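Local coordinates for putative serine protease (Human astrovirus 1, PDB 2W5E), which is a trypsin-like serine endopeptidase thought to cleave the viral non-structural polyprotein into functional products, at residues 154-157 with 158-161. Residues are numbered along the deposited sequence; the frame is centred on the assembly and turned at random.
Sequences IIDP and TDFH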
ATOM      1  N   ILE A 154      -5.661 -30.945   3.108  1.00 35.57           N
ATOM      2  CA  ILE A 154      -5.530 -30.061   1.947  1.00 36.62           C
ATOM      3  C   ILE A 154      -6.893 -29.543   1.472  1.00 37.16           C
ATOM      4  O   ILE A 154      -7.871 -30.295   1.406  1.00 37.08           O
ATOM      5  CB  ILE A 154      -4.732 -30.742   0.787  1.00 36.72           C
ATOM      6  CG1 ILE A 154      -3.227 -30.664   1.054  1.00 37.33           C
ATOM      7  CG2 ILE A 154      -5.009 -30.088  -0.563  1.00 36.99           C
ATOM      8  CD1 ILE A 154      -2.621 -31.937   1.583  1.00 38.50           C
ATOM      9  N   ILE A 155      -6.939 -28.250   1.162  1.00 37.79           N
ATOM     10  CA  ILE A 155      -8.154 -27.595   0.692  1.00 38.72           C
ATOM     11  C   ILE A 155      -7.987 -27.135  -0.760  1.00 39.47           C
ATOM     12  O   ILE A 155      -6.894 -26.740  -1.174  1.00 39.59           O
ATOM     13  CB  ILE A 155      -8.554 -26.408   1.627  1.00 38.55           C
ATOM     14  CG1 ILE A 155      -9.967 -25.896   1.306  1.00 38.95           C
ATOM     15  CG2 ILE A 155      -7.505 -25.285   1.592  1.00 38.15           C
ATOM     16  CD1 ILE A 155     -10.499 -24.835   2.279  1.00 38.84           C
ATOM     17  N   ASP A 156      -9.067 -27.212  -1.532  1.00 40.45           N
ATOM     18  CA  ASP A 156      -9.091 -26.655  -2.885  1.00 41.63           C
ATOM     19  C   ASP A 156     -10.425 -25.929  -3.155  1.00 41.96           C
ATOM     20  O   ASP A 156     -11.371 -26.088  -2.382  1.00 41.79           O
ATOM     21  CB  ASP A 156      -8.741 -27.722  -3.944  1.00 41.94           C
ATOM     22  CG  ASP A 156      -9.797 -28.798  -4.082  1.00 43.06           C
ATOM     23  OD1 ASP A 156     -10.893 -28.490  -4.587  1.00 44.80           O
ATOM     24  OD2 ASP A 156      -9.519 -29.961  -3.720  1.00 44.41           O
ATOM     25  N   PRO A 157     -10.492 -25.102  -4.223  1.00 42.45           N
ATOM     26  CA  PRO A 157     -11.693 -24.295  -4.487  1.00 42.80           C
ATOM     27  C   PRO A 157     -13.014 -25.070  -4.618  1.00 43.13           C
ATOM     28  O   PRO A 157     -14.081 -24.484  -4.401  1.00 43.25           O
ATOM     29  CB  PRO A 157     -11.354 -23.586  -5.804  1.00 42.80           C
ATOM     30  CG  PRO A 157      -9.876 -23.524  -5.815  1.00 42.67           C
ATOM     31  CD  PRO A 157      -9.444 -24.833  -5.228  1.00 42.56           C
ATOM     32  N   THR A 158     -12.949 -26.358  -4.956  1.00 43.31           N
ATOM     33  CA  THR A 158     -14.160 -27.168  -5.126  1.00 43.61           C
ATOM     34  C   THR A 158     -14.762 -27.608  -3.791  1.00 43.74           C
ATOM     35  O   THR A 158     -15.887 -28.113  -3.750  1.00 43.80           O
ATOM     36  CB  THR A 158     -13.928 -28.415  -6.021  1.00 43.64           C
ATOM     37  OG1 THR A 158     -13.193 -29.409  -5.295  1.00 43.80           O
ATOM     38  CG2 THR A 158     -13.179 -28.047  -7.305  1.00 43.79           C
ATOM     39  N   ASP A 159     -14.009 -27.418  -2.708  1.00 43.72           N
ATOM     40  CA  ASP A 159     -14.463 -27.775  -1.364  1.00 43.75           C
ATOM     41  C   ASP A 159     -15.457 -26.773  -0.788  1.00 43.69           C
ATOM     42  O   ASP A 159     -16.215 -27.107   0.124  1.00 43.74           O
ATOM     43  CB  ASP A 159     -13.269 -27.915  -0.414  1.00 43.76           C
ATOM     44  CG  ASP A 159     -12.416 -29.128  -0.720  1.00 43.65           C
ATOM     45  OD1 ASP A 159     -12.975 -30.180  -1.089  1.00 43.42           O
ATOM     46  OD2 ASP A 159     -11.181 -29.029  -0.578  1.00 43.45           O
ATOM     47  N   PHE A 160     -15.448 -25.557  -1.330  1.00 43.74           N
ATOM     48  CA  PHE A 160     -16.275 -24.449  -0.843  1.00 43.95           C
ATOM     49  C   PHE A 160     -17.781 -24.636  -1.057  1.00 44.32           C
ATOM     50  O   PHE A 160     -18.587 -24.053  -0.328  1.00 44.33           O
ATOM     51  CB  PHE A 160     -15.824 -23.128  -1.485  1.00 43.68           C
ATOM     52  CG  PHE A 160     -14.665 -22.465  -0.784  1.00 43.16           C
ATOM     53  CD1 PHE A 160     -13.373 -22.974  -0.899  1.00 42.86           C
ATOM     54  CD2 PHE A 160     -14.866 -21.317  -0.021  1.00 42.73           C
ATOM     55  CE1 PHE A 160     -12.303 -22.359  -0.253  1.00 42.39           C
ATOM     56  CE2 PHE A 160     -13.802 -20.692   0.628  1.00 42.23           C
ATOM     57  CZ  PHE A 160     -12.518 -21.216   0.510  1.00 42.53           C
ATOM     58  N   HIS A 161     -18.155 -25.434  -2.057  1.00 44.75           N
ATOM     59  CA  HIS A 161     -19.562 -25.584  -2.447  1.00 45.25           C
ATOM     60  C   HIS A 161     -19.927 -27.014  -2.853  1.00 45.64           C
ATOM     61  O   HIS A 161     -19.079 -27.748  -3.371  1.00 45.78           O
ATOM     62  CB  HIS A 161     -19.913 -24.610  -3.581  1.00 45.16           C
ATOM     63  CG  HIS A 161     -19.871 -23.170  -3.174  1.00 45.00           C
ATOM     64  ND1 HIS A 161     -18.810 -22.341  -3.473  1.00 44.73           N
ATOM     65  CD2 HIS A 161     -20.753 -22.414  -2.479  1.00 44.64           C
ATOM     66  CE1 HIS A 161     -19.043 -21.137  -2.984  1.00 44.94           C
ATOM     67  NE2 HIS A 161     -20.215 -21.154  -2.378  1.00 44.76           N
TER
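Asp156 and Asp159 are joined by two reciprocal hydrogen bonds. The amide of Asp156 gives its hydrogen to Asp159 OD2, with 2.9 Å from N to OD2 in a nearly straight bond (163°), reaching that oxygen on its anti side and tilted from the carboxylate plane. In return Asp159 N donates to Asp156 O at 3.0 Å, from above the carbonyl plane, closing a type I beta turn from Asp156 to Asp159, with Pro157 and Thr158 at its corners. The side chain of Asp156 also bonds within this turn. Its CG stands between the backbone N and the carbonyl carbon (chi1 68°), which brings Asp156 OD1 over the next residue but one, where it accepts from both Thr158 OG1 (2.6 Å) and Thr158 N (3.0 Å). The hydroxyl uses the syn lone pair, whereas the amide comes in on the anti side at a more bent 142°; the backbone bond makes an Asx turn. The turn follows strand 149-154 of the second barrel of this chymotrypsin-like protease and carries the C-terminal tail toward the first. The carboxylates bring OD2 of Asp156 within 3.7 Å of OD2 of Asp159, a like-charge approach probably eased by Lys64, which forms a salt bridge with Asp159 and a hydrogen bond with Ile154 O. On the apolar side, Ile155 CD1 meets Phe160 CE1 at 4.0 Å, and both side chains pack on Phe68 of the first barrel.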